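Local coordinates for protein YHDH (Escherichia coli, PDB 1O89) that probably catalyses the NADPH-dependent reduction of acrylyl-CoA to propanoyl-CoA and works as a homodimer, at residues 44-49 and 122-127; 50-55 and 89-94; 103-108 and 131-136. All coordinates share one frame; numbering follows the deposited sequence.

Interaction 1: 44-49 and 122-127; sequences SRLPEG and QARVKG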
ATOM      1  N   SER A  44      34.413  12.551 -26.204  1.00 72.99           N
ATOM      2  CA  SER A  44      33.315  12.648 -27.156  1.00 74.07           C
ATOM      3  C   SER A  44      32.349  11.461 -27.102  1.00 70.86           C
ATOM      4  O   SER A  44      31.221  11.566 -27.570  1.00 71.86           O
ATOM      5  CB  SER A  44      33.860  12.826 -28.581  1.00 78.48           C
ATOM      6  OG  SER A  44      34.649  11.722 -28.983  1.00 78.54           O
ATOM      7  N   ARG A  45      32.787  10.346 -26.527  1.00 68.04           N
ATOM      8  CA  ARG A  45      31.989   9.126 -26.492  1.00 65.77           C
ATOM      9  C   ARG A  45      31.006   9.104 -25.323  1.00 61.89           C
ATOM     10  O   ARG A  45      30.118   8.262 -25.290  1.00 60.24           O
ATOM     11  CB  ARG A  45      32.898   7.888 -26.460  1.00 65.74           C
ATOM     12  CG  ARG A  45      33.430   7.478 -27.850  1.00 71.15           C
ATOM     13  CD  ARG A  45      34.161   6.129 -27.876  1.00 73.62           C
ATOM     14  NE  ARG A  45      33.255   4.984 -27.713  1.00 74.09           N
ATOM     15  CZ  ARG A  45      33.617   3.769 -27.287  1.00 75.37           C
ATOM     16  NH1 ARG A  45      34.880   3.498 -26.964  1.00 77.12           N
ATOM     17  NH2 ARG A  45      32.706   2.808 -27.175  1.00 75.52           N
ATOM     18  N   LEU A  46      31.169  10.026 -24.370  1.00 60.12           N
ATOM     19  CA  LEU A  46      30.268  10.129 -23.228  1.00 57.18           C
ATOM     20  C   LEU A  46      28.838  10.334 -23.714  1.00 57.90           C
ATOM     21  O   LEU A  46      28.640  10.957 -24.744  1.00 61.54           O
ATOM     22  CB  LEU A  46      30.681  11.286 -22.315  1.00 56.39           C
ATOM     23  CG  LEU A  46      31.920  11.059 -21.435  1.00 55.18           C
ATOM     24  CD1 LEU A  46      32.248  12.324 -20.656  1.00 55.99           C
ATOM     25  CD2 LEU A  46      31.756   9.887 -20.485  1.00 50.19           C
ATOM     26  N   PRO A  47      27.845   9.815 -22.991  1.00 56.08           N
ATOM     27  CA  PRO A  47      26.440   9.945 -23.406  1.00 57.58           C
ATOM     28  C   PRO A  47      25.937  11.372 -23.231  1.00 59.37           C
ATOM     29  O   PRO A  47      26.583  12.161 -22.536  1.00 57.61           O
ATOM     30  CB  PRO A  47      25.704   9.010 -22.442  1.00 55.07           C
ATOM     31  CG  PRO A  47      26.526   9.042 -21.232  1.00 52.84           C
ATOM     32  CD  PRO A  47      27.959   9.092 -21.712  1.00 53.10           C
ATOM     33  N   GLU A  48      24.802  11.677 -23.861  1.00 62.88           N
ATOM     34  CA  GLU A  48      24.204  13.010 -23.808  1.00 66.22           C
ATOM     35  C   GLU A  48      23.876  13.403 -22.362  1.00 64.52           C
ATOM     36  O   GLU A  48      23.431  12.577 -21.564  1.00 62.55           O
ATOM     37  CB  GLU A  48      22.939  13.083 -24.680  1.00 70.11           C
ATOM     38  CG  GLU A  48      23.230  13.119 -26.174  1.00 75.19           C
ATOM     39  CD  GLU A  48      22.002  13.407 -27.031  1.00 83.25           C
ATOM     40  OE1 GLU A  48      21.197  14.306 -26.668  1.00 86.98           O
ATOM     41  OE2 GLU A  48      21.850  12.743 -28.091  1.00 87.16           O
ATOM     42  N   GLY A  49      24.126  14.670 -22.045  1.00 65.89           N
ATOM     43  CA  GLY A  49      23.890  15.233 -20.722  1.00 64.66           C
ATOM     44  C   GLY A  49      24.428  16.656 -20.643  1.00 66.91           C
ATOM     45  O   GLY A  49      25.349  17.024 -21.381  1.00 68.24           O
ATOM     46  N   GLN A 122      35.014  10.179 -15.576  1.00 47.36           N
ATOM     47  CA  GLN A 122      33.991  11.159 -15.892  1.00 47.66           C
ATOM     48  C   GLN A 122      32.666  10.494 -16.191  1.00 46.14           C
ATOM     49  O   GLN A 122      32.635   9.409 -16.768  1.00 45.82           O
ATOM     50  CB  GLN A 122      34.406  11.988 -17.102  1.00 50.65           C
ATOM     51  CG  GLN A 122      35.798  12.616 -17.025  1.00 53.23           C
ATOM     52  CD  GLN A 122      36.053  13.522 -18.201  1.00 57.63           C
ATOM     53  OE1 GLN A 122      35.112  14.066 -18.764  1.00 57.99           O
ATOM     54  NE2 GLN A 122      37.324  13.687 -18.585  1.00 61.40           N
ATOM     55  N   ALA A 123      31.584  11.155 -15.793  1.00 46.12           N
ATOM     56  CA  ALA A 123      30.229  10.762 -16.152  1.00 45.61           C
ATOM     57  C   ALA A 123      29.468  11.990 -16.655  1.00 48.27           C
ATOM     58  O   ALA A 123      29.636  13.081 -16.126  1.00 49.71           O
ATOM     59  CB  ALA A 123      29.535  10.173 -14.960  1.00 44.31           C
ATOM     60  N   ARG A 124      28.681  11.824 -17.712  1.00 49.60           N
ATOM     61  CA  ARG A 124      27.831  12.892 -18.240  1.00 52.25           C
ATOM     62  C   ARG A 124      26.372  12.486 -18.025  1.00 51.86           C
ATOM     63  O   ARG A 124      25.934  11.426 -18.475  1.00 50.77           O
ATOM     64  CB  ARG A 124      28.115  13.151 -19.725  1.00 54.66           C
ATOM     65  CG  ARG A 124      27.497  14.453 -20.255  1.00 59.73           C
ATOM     66  CD  ARG A 124      27.966  14.912 -21.647  1.00 64.52           C
ATOM     67  NE  ARG A 124      29.414  15.114 -21.719  1.00 67.57           N
ATOM     68  CZ  ARG A 124      30.132  15.159 -22.848  1.00 72.38           C
ATOM     69  NH1 ARG A 124      29.555  15.010 -24.042  1.00 74.51           N
ATOM     70  NH2 ARG A 124      31.451  15.360 -22.779  1.00 73.85           N
ATOM     71  N   VAL A 125      25.650  13.331 -17.304  1.00 52.92           N
ATOM     72  CA  VAL A 125      24.287  13.065 -16.895  1.00 53.43           C
ATOM     73  C   VAL A 125      23.412  14.307 -17.013  1.00 56.83           C
ATOM     74  O   VAL A 125      23.906  15.417 -17.209  1.00 58.65           O
ATOM     75  CB  VAL A 125      24.253  12.583 -15.434  1.00 51.96           C
ATOM     76  CG1 VAL A 125      24.990  11.230 -15.294  1.00 49.18           C
ATOM     77  CG2 VAL A 125      24.852  13.630 -14.485  1.00 51.77           C
ATOM     78  N   LYS A 126      22.103  14.103 -16.908  1.00 58.51           N
ATOM     79  CA  LYS A 126      21.155  15.199 -16.796  1.00 61.92           C
ATOM     80  C   LYS A 126      21.238  15.799 -15.391  1.00 60.89           C
ATOM     81  O   LYS A 126      21.374  15.075 -14.416  1.00 57.25           O
ATOM     82  CB  LYS A 126      19.733  14.702 -17.073  1.00 64.50           C
ATOM     83  CG  LYS A 126      19.535  14.128 -18.463  1.00 67.30           C
ATOM     84  CD  LYS A 126      18.077  13.739 -18.694  1.00 72.42           C
ATOM     85  CE  LYS A 126      17.764  13.555 -20.179  1.00 77.41           C
ATOM     86  NZ  LYS A 126      17.492  12.122 -20.542  1.00 78.45           N
ATOM     87  N   GLY A 127      21.135  17.125 -15.293  1.00 63.93           N
ATOM     88  CA  GLY A 127      21.261  17.822 -14.021  1.00 64.01           C
ATOM     89  C   GLY A 127      20.164  17.447 -13.050  1.00 64.33           C
ATOM     90  O   GLY A 127      20.402  17.395 -11.843  1.00 63.22           O
TER
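Residues 46-49 of an extended loop run beside strand 122-125, the two directions 30° apart, and come nearest where Gly49 CA lies 4.4 Å from Val125 CA. The two backbones share no hydrogen bond here. Side chains make the contact instead, chiefly Arg124 and Leu46. The CG of Arg124 stands anti to the backbone N (chi1 -167°), and the chain bends at chi3, which lays the guanidinium against Leu46. Leu46 CB sits 3.9 Å above the guanidinium plane, over its centre. The two side chains cross at about a right angle. Leu46 CD1 reaches farther, to 3.8 Å from Arg124 NH2. Arg124 CD lies 3.2 Å from Pro47 O and 3.4 Å from Gly49 O, so two loop carbonyls touch the arginine stem. Arg124 NE is hydrogen-bonded to Thr52 OG1, which probably helps hold the bend. The contact belongs to the GroES-like domain of the zinc-containing alcohol dehydrogenase family. The loop is the link between strand 35-40 and strand 51-59, and strand 51-59 pairs antiparallel with strand 122-125. The loop thus passes along the strand that its own continuation then joins. Gly49 lies so close to Val125 O that a side chain at its position would clash with that oxygen. On the other branch of Leu46, CD2 packs 3.8 Å from Gln122 O. The extended Gln122 side chain crosses Leu46 at about a right angle. Its NE2 binds Glu43, while OE1 is buried without a polar partner, with Leu46 CD1 3.8 Å away. Pro47 touches the strand backbone through CG, 3.7 Å from Arg124 O, and that oxygen accepts a bond from His115.

Interaction 2: 50-55 and 89-94; sequences DVTVDV and TVRTSE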
ATOM      1  N   ASP A  50      23.842  17.464 -19.760  1.00 67.76           N
ATOM      2  CA  ASP A  50      24.261  18.866 -19.601  1.00 70.71           C
ATOM      3  C   ASP A  50      25.173  19.107 -18.387  1.00 68.11           C
ATOM      4  O   ASP A  50      25.566  20.236 -18.127  1.00 70.95           O
ATOM      5  CB  ASP A  50      23.049  19.822 -19.572  1.00 75.32           C
ATOM      6  CG  ASP A  50      21.928  19.341 -18.672  1.00 74.76           C
ATOM      7  OD1 ASP A  50      22.199  18.592 -17.712  1.00 70.91           O
ATOM      8  OD2 ASP A  50      20.734  19.663 -18.856  1.00 79.55           O
ATOM      9  N   VAL A  51      25.518  18.051 -17.656  1.00 63.02           N
ATOM     10  CA  VAL A  51      26.477  18.157 -16.560  1.00 60.90           C
ATOM     11  C   VAL A  51      27.485  17.029 -16.662  1.00 57.48           C
ATOM     12  O   VAL A  51      27.114  15.850 -16.691  1.00 54.57           O
ATOM     13  CB  VAL A  51      25.804  18.109 -15.168  1.00 59.67           C
ATOM     14  CG1 VAL A  51      26.819  18.429 -14.072  1.00 59.13           C
ATOM     15  CG2 VAL A  51      24.624  19.071 -15.100  1.00 63.51           C
ATOM     16  N   THR A  52      28.760  17.401 -16.733  1.00 58.08           N
ATOM     17  CA  THR A  52      29.857  16.448 -16.648  1.00 56.09           C
ATOM     18  C   THR A  52      30.480  16.504 -15.252  1.00 55.19           C
ATOM     19  O   THR A  52      30.758  17.584 -14.738  1.00 57.45           O
ATOM     20  CB  THR A  52      30.894  16.741 -17.737  1.00 58.26           C
ATOM     21  OG1 THR A  52      30.257  16.682 -19.012  1.00 59.45           O
ATOM     22  CG2 THR A  52      31.953  15.643 -17.816  1.00 56.69           C
ATOM     23  N   VAL A  53      30.672  15.333 -14.649  1.00 52.24           N
ATOM     24  CA  VAL A  53      31.211  15.209 -13.296  1.00 51.74           C
ATOM     25  C   VAL A  53      32.542  14.433 -13.320  1.00 51.44           C
ATOM     26  O   VAL A  53      32.651  13.373 -13.953  1.00 49.53           O
ATOM     27  CB  VAL A  53      30.213  14.471 -12.368  1.00 49.34           C
ATOM     28  CG1 VAL A  53      30.747  14.388 -10.944  1.00 48.65           C
ATOM     29  CG2 VAL A  53      28.845  15.149 -12.390  1.00 50.21           C
ATOM     30  N   ASP A  54      33.553  15.016 -12.670  1.00 53.42           N
ATOM     31  CA  ASP A  54      34.807  14.338 -12.315  1.00 53.45           C
ATOM     32  C   ASP A  54      34.553  13.425 -11.124  1.00 51.53           C
ATOM     33  O   ASP A  54      34.404  13.884  -9.994  1.00 51.80           O
ATOM     34  CB  ASP A  54      35.892  15.348 -11.928  1.00 56.62           C
ATOM     35  CG  ASP A  54      36.415  16.134 -13.113  1.00 59.34           C
ATOM     36  OD1 ASP A  54      36.578  15.549 -14.202  1.00 59.37           O
ATOM     37  OD2 ASP A  54      36.683  17.346 -13.048  1.00 59.77           O
ATOM     38  N   VAL A  55      34.478  12.131 -11.388  1.00 50.13           N
ATOM     39  CA  VAL A  55      34.131  11.157 -10.371  1.00 48.35           C
ATOM     40  C   VAL A  55      35.341  10.925  -9.483  1.00 49.64           C
ATOM     41  O   VAL A  55      36.484  10.778  -9.949  1.00 51.52           O
ATOM     42  CB  VAL A  55      33.638   9.847 -11.020  1.00 46.95           C
ATOM     43  CG1 VAL A  55      33.252   8.803  -9.967  1.00 46.14           C
ATOM     44  CG2 VAL A  55      32.463  10.139 -11.917  1.00 46.87           C
ATOM     45  N   THR A  89      33.094  15.845  -8.284  1.00 53.04           N
ATOM     46  CA  THR A  89      33.159  17.283  -8.543  1.00 56.83           C
ATOM     47  C   THR A  89      32.639  17.597  -9.945  1.00 57.39           C
ATOM     48  O   THR A  89      33.025  16.937 -10.903  1.00 56.14           O
ATOM     49  CB  THR A  89      34.619  17.713  -8.470  1.00 59.21           C
ATOM     50  OG1 THR A  89      35.023  17.785  -7.102  1.00 61.80           O
ATOM     51  CG2 THR A  89      34.806  19.103  -8.989  1.00 64.52           C
ATOM     52  N   VAL A  90      31.819  18.638 -10.066  1.00 59.47           N
ATOM     53  CA  VAL A  90      31.321  19.082 -11.362  1.00 60.88           C
ATOM     54  C   VAL A  90      32.475  19.646 -12.197  1.00 64.23           C
ATOM     55  O   VAL A  90      33.171  20.554 -11.768  1.00 67.37           O
ATOM     56  CB  VAL A  90      30.207  20.158 -11.202  1.00 63.35           C
ATOM     57  CG1 VAL A  90      29.826  20.764 -12.547  1.00 65.52           C
ATOM     58  CG2 VAL A  90      28.973  19.559 -10.523  1.00 61.05           C
ATOM     59  N   ARG A  91      32.679  19.079 -13.382  1.00 64.13           N
ATOM     60  CA  ARG A  91      33.676  19.562 -14.338  1.00 67.77           C
ATOM     61  C   ARG A  91      33.100  20.700 -15.181  1.00 71.62           C
ATOM     62  O   ARG A  91      33.611  21.820 -15.149  1.00 75.91           O
ATOM     63  CB  ARG A  91      34.148  18.411 -15.243  1.00 66.18           C
ATOM     64  CG  ARG A  91      34.996  18.852 -16.445  1.00 72.23           C
ATOM     65  CD  ARG A  91      35.500  17.711 -17.317  1.00 73.17           C
ATOM     66  NE  ARG A  91      36.677  17.100 -16.711  1.00 75.82           N
ATOM     67  CZ  ARG A  91      37.808  16.800 -17.342  1.00 79.77           C
ATOM     68  NH1 ARG A  91      37.985  17.059 -18.635  1.00 82.94           N
ATOM     69  NH2 ARG A  91      38.792  16.242 -16.646  1.00 81.02           N
ATOM     70  N   THR A  92      32.059  20.402 -15.954  1.00 70.45           N
ATOM     71  CA  THR A  92      31.373  21.420 -16.756  1.00 74.73           C
ATOM     72  C   THR A  92      29.879  21.306 -16.570  1.00 73.24           C
ATOM     73  O   THR A  92      29.374  20.235 -16.267  1.00 68.19           O
ATOM     74  CB  THR A  92      31.695  21.266 -18.257  1.00 76.51           C
ATOM     75  OG1 THR A  92      33.027  20.778 -18.434  1.00 77.24           O
ATOM     76  CG2 THR A  92      31.721  22.613 -18.947  1.00 83.30           C
ATOM     77  N   SER A  93      29.174  22.413 -16.786  1.00 77.60           N
ATOM     78  CA  SER A  93      27.722  22.435 -16.649  1.00 77.89           C
ATOM     79  C   SER A  93      27.059  23.496 -17.528  1.00 83.59           C
ATOM     80  O   SER A  93      27.475  24.644 -17.530  1.00 88.49           O
ATOM     81  CB  SER A  93      27.341  22.678 -15.187  1.00 77.23           C
ATOM     82  OG  SER A  93      25.935  22.617 -15.009  1.00 77.44           O
ATOM     83  N   GLU A  94      26.047  23.085 -18.290  1.00 83.85           N
ATOM     84  CA  GLU A  94      25.114  24.008 -18.938  1.00 89.84           C
ATOM     85  C   GLU A  94      23.848  24.174 -18.089  1.00 90.31           C
ATOM     86  O   GLU A  94      23.051  25.067 -18.344  1.00 96.00           O
ATOM     87  CB  GLU A  94      24.720  23.509 -20.333  1.00 90.58           C
ATOM     88  CG  GLU A  94      25.861  23.426 -21.346  1.00 92.21           C
ATOM     89  CD  GLU A  94      25.830  22.134 -22.153  1.00 89.54           C
ATOM     90  OE1 GLU A  94      25.206  22.104 -23.236  1.00 91.63           O
ATOM     91  OE2 GLU A  94      26.423  21.140 -21.689  1.00 87.55           O
TER
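Strand 51-55 and strand 89-93 pair antiparallel through backbone bonds. Asp54 and Thr89 form a hydrogen-bonded pair, with Asp54 N 2.7 Å from Thr89 O. Thr52 and Thr92 form another. At Thr52 the second strand has a classic beta bulge, with Arg91 and Thr92 both facing Thr52, and the register shifts by one. Thr52 O takes Arg91 N at 2.8 Å and, weakly, Thr92 N at 3.3 Å. Beyond the strand end, Glu94 N donates to Asp50 O.

The charged contact is a salt bridge. Arg91 NE meets Asp54 OD1 at 3.0 Å, on the syn side of the carboxylate, and NH2 adds a weak bond to the same oxygen. The carboxylate and guanidinium planes stand 79° apart, so this is no flat two-pronged pairing. The arginine bends at chi3 (-80°) to bring NE to the oxygen. Its NH1 has a second acid partner, Glu43.

Apolar packing lies on the face carrying Val51, Val53 and Val90. Val51 CG1 meets Val90 CG1 at 4.1 Å. On the face of Thr52 and Asp54, Thr52 CG2 lies beside Arg91 CD, the two side chains pointing the same way.

Strand 122-125 pairs with the other edge of strand 51-59, and Gln122 touches Arg91. Strand 103-107 pairs antiparallel with strand 85-93.

Interaction 3: 103-108 and 131-136; sequences EVLLTG and VAMPQG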
ATOM      1  N   GLU A 103      30.757  19.834  -5.369  1.00 63.31           N
ATOM      2  CA  GLU A 103      30.556  18.418  -5.092  1.00 60.38           C
ATOM      3  C   GLU A 103      29.075  18.030  -5.207  1.00 58.67           C
ATOM      4  O   GLU A 103      28.178  18.759  -4.766  1.00 60.92           O
ATOM      5  CB  GLU A 103      31.181  17.941  -3.768  1.00 60.76           C
ATOM      6  CG  GLU A 103      30.990  18.816  -2.539  1.00 66.83           C
ATOM      7  CD  GLU A 103      32.281  19.041  -1.754  1.00 72.87           C
ATOM      8  OE1 GLU A 103      33.305  18.411  -2.108  1.00 74.84           O
ATOM      9  OE2 GLU A 103      32.279  19.859  -0.786  1.00 78.20           O
ATOM     10  N   VAL A 104      28.857  16.891  -5.854  1.00 54.85           N
ATOM     11  CA  VAL A 104      27.542  16.331  -6.090  1.00 53.54           C
ATOM     12  C   VAL A 104      27.601  14.814  -5.898  1.00 50.32           C
ATOM     13  O   VAL A 104      28.674  14.211  -5.860  1.00 48.77           O
ATOM     14  CB  VAL A 104      27.023  16.654  -7.539  1.00 54.12           C
ATOM     15  CG1 VAL A 104      26.738  18.133  -7.705  1.00 57.78           C
ATOM     16  CG2 VAL A 104      28.007  16.176  -8.622  1.00 52.55           C
ATOM     17  N   LEU A 105      26.439  14.201  -5.755  1.00 50.22           N
ATOM     18  CA  LEU A 105      26.333  12.752  -5.888  1.00 48.26           C
ATOM     19  C   LEU A 105      25.191  12.368  -6.798  1.00 48.18           C
ATOM     20  O   LEU A 105      24.348  13.192  -7.159  1.00 49.85           O
ATOM     21  CB  LEU A 105      26.258  12.055  -4.514  1.00 48.17           C
ATOM     22  CG  LEU A 105      25.073  12.010  -3.539  1.00 50.52           C
ATOM     23  CD1 LEU A 105      24.966  13.292  -2.772  1.00 53.99           C
ATOM     24  CD2 LEU A 105      23.715  11.597  -4.144  1.00 50.73           C
ATOM     25  N   LEU A 106      25.187  11.098  -7.173  1.00 46.70           N
ATOM     26  CA  LEU A 106      24.138  10.524  -7.981  1.00 47.13           C
ATOM     27  C   LEU A 106      23.940   9.087  -7.574  1.00 46.80           C
ATOM     28  O   LEU A 106      24.925   8.362  -7.363  1.00 46.67           O
ATOM     29  CB  LEU A 106      24.508  10.577  -9.467  1.00 46.89           C
ATOM     30  CG  LEU A 106      23.415  10.033 -10.401  1.00 47.59           C
ATOM     31  CD1 LEU A 106      23.341  10.821 -11.701  1.00 49.07           C
ATOM     32  CD2 LEU A 106      23.595   8.533 -10.714  1.00 47.21           C
ATOM     33  N   THR A 107      22.675   8.694  -7.423  1.00 48.14           N
ATOM     34  CA  THR A 107      22.264   7.291  -7.459  1.00 48.04           C
ATOM     35  C   THR A 107      21.071   7.132  -8.399  1.00 49.83           C
ATOM     36  O   THR A 107      20.289   8.062  -8.591  1.00 51.06           O
ATOM     37  CB  THR A 107      21.944   6.752  -6.050  1.00 49.17           C
ATOM     38  OG1 THR A 107      20.802   7.428  -5.502  1.00 50.18           O
ATOM     39  CG2 THR A 107      23.092   7.102  -5.091  1.00 48.00           C
ATOM     40  N   GLY A 108      20.971   5.952  -9.009  1.00 50.03           N
ATOM     41  CA  GLY A 108      19.831   5.578  -9.831  1.00 52.29           C
ATOM     42  C   GLY A 108      19.736   6.225 -11.209  1.00 52.15           C
ATOM     43  O   GLY A 108      20.737   6.556 -11.845  1.00 50.02           O
ATOM     44  N   VAL A 131      22.300  15.191  -7.186  1.00 53.54           N
ATOM     45  CA  VAL A 131      21.982  15.759  -5.898  1.00 55.30           C
ATOM     46  C   VAL A 131      23.166  16.593  -5.429  1.00 55.22           C
ATOM     47  O   VAL A 131      24.299  16.095  -5.357  1.00 52.62           O
ATOM     48  CB  VAL A 131      21.674  14.661  -4.863  1.00 54.43           C
ATOM     49  CG1 VAL A 131      21.336  15.282  -3.501  1.00 57.22           C
ATOM     50  CG2 VAL A 131      20.540  13.780  -5.355  1.00 55.36           C
ATOM     51  N   ALA A 132      22.899  17.858  -5.106  1.00 58.10           N
ATOM     52  CA  ALA A 132      23.897  18.723  -4.483  1.00 59.34           C
ATOM     53  C   ALA A 132      24.363  18.068  -3.191  1.00 57.77           C
ATOM     54  O   ALA A 132      23.538  17.618  -2.400  1.00 57.53           O
ATOM     55  CB  ALA A 132      23.313  20.097  -4.200  1.00 63.74           C
ATOM     56  N   MET A 133      25.679  17.994  -2.997  1.00 56.92           N
ATOM     57  CA  MET A 133      26.248  17.325  -1.832  1.00 56.09           C
ATOM     58  C   MET A 133      25.607  17.954  -0.611  1.00 59.00           C
ATOM     59  O   MET A 133      25.763  19.148  -0.406  1.00 62.42           O
ATOM     60  CB  MET A 133      27.774  17.489  -1.775  1.00 56.10           C
ATOM     61  CG  MET A 133      28.481  16.631  -0.718  1.00 56.04           C
ATOM     62  SD  MET A 133      28.453  14.824  -1.161  1.00 56.33           S
ATOM     63  CE  MET A 133      27.847  14.250   0.094  1.00 56.08           C
ATOM     64  N   PRO A 134      24.852  17.180   0.169  1.00 58.75           N
ATOM     65  CA  PRO A 134      24.230  17.710   1.390  1.00 61.82           C
ATOM     66  C   PRO A 134      25.263  18.087   2.445  1.00 62.91           C
ATOM     67  O   PRO A 134      26.327  17.457   2.523  1.00 59.81           O
ATOM     68  CB  PRO A 134      23.370  16.539   1.891  1.00 60.96           C
ATOM     69  CG  PRO A 134      23.276  15.595   0.756  1.00 57.95           C
ATOM     70  CD  PRO A 134      24.513  15.761  -0.035  1.00 56.17           C
ATOM     71  N   GLN A 135      24.943  19.101   3.246  1.00 67.20           N
ATOM     72  CA  GLN A 135      25.811  19.526   4.334  1.00 69.50           C
ATOM     73  C   GLN A 135      26.007  18.367   5.298  1.00 68.26           C
ATOM     74  O   GLN A 135      25.044  17.720   5.701  1.00 68.08           O
ATOM     75  CB  GLN A 135      25.201  20.718   5.084  1.00 74.94           C
ATOM     76  CG  GLN A 135      25.071  21.996   4.248  1.00 78.44           C
ATOM     77  CD  GLN A 135      24.781  23.231   5.097  1.00 85.52           C
ATOM     78  OE1 GLN A 135      25.636  24.111   5.239  1.00 87.51           O
ATOM     79  NE2 GLN A 135      23.572  23.298   5.661  1.00 89.10           N
ATOM     80  N   GLY A 136      27.258  18.101   5.660  1.00 67.75           N
ATOM     81  CA  GLY A 136      27.577  17.034   6.586  1.00 67.35           C
ATOM     82  C   GLY A 136      28.022  15.746   5.917  1.00 63.80           C
ATOM     83  O   GLY A 136      28.449  14.825   6.594  1.00 64.12           O
TER
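Leu105 N donates to Val131 O at 2.9 Å, and Val131 N returns a bond of equal length to Leu105 O. The first bond lies in the carbonyl plane, and both are nearly straight, at 166° and 165° at the hydrogen. They make Leu105 and Val131 an antiparallel hydrogen-bonded pair. Val131 O also takes a CA-H...O contact from Val104. A third bond, Met133 N to Glu103 O at 3.2 Å, comes in tilted from the carbonyl plane and extends the pairing past the short strand 131-132 in the GroES-like domain.

Leu105 carries the apolar side. Its CG sits between the backbone N and the carbonyl carbon (chi1 74°), from where the two methyls part. CD2 lies 3.8 Å from Val131 CB, the side chains running side by side. CD1 meets Pro134 CD at 3.7 Å and, at longer range, Met133 SD. With an alanine at Leu105, both methyls would go, and Val131 CB and Pro134 CD would probably lose the contact they make with them. Met133 also turns to Glu103: its CB lies 3.6 Å from Glu103 CG, so the aliphatic part of the acid covers the methionine stem. Trp300 of helix 293-306 touches both Leu105 and Pro134.

The polar bonds here are all between backbones and would suit many residues; the side chains add mainly apolar contact, which probably depends more on their shapes.

How the interactions relate
All three interactions reach one mixed sheet, their segments in the GroES-like region. Interactions 1 and 2 have centres 8 Å apart and are joined by the pairing of strands 51-59 and 122-125: Ala123 O lies 2.9 Å from Val53 N and Val125 N 3.0 Å from Val51 O, both probable hydrogen bonds. In sequence, interaction 2 is nested inside interaction 1. Interaction 3, centred about 13 Å from interaction 2, meets it where Val90 CG2 lies 3.9 Å from Val104 CG1. Its link to interaction 1 is Val125 against Leu106. Interactions 1 and 2 are away from the NADP sites; the Leu105 side chain is about 11 Å from that of NADP-binding Ser288.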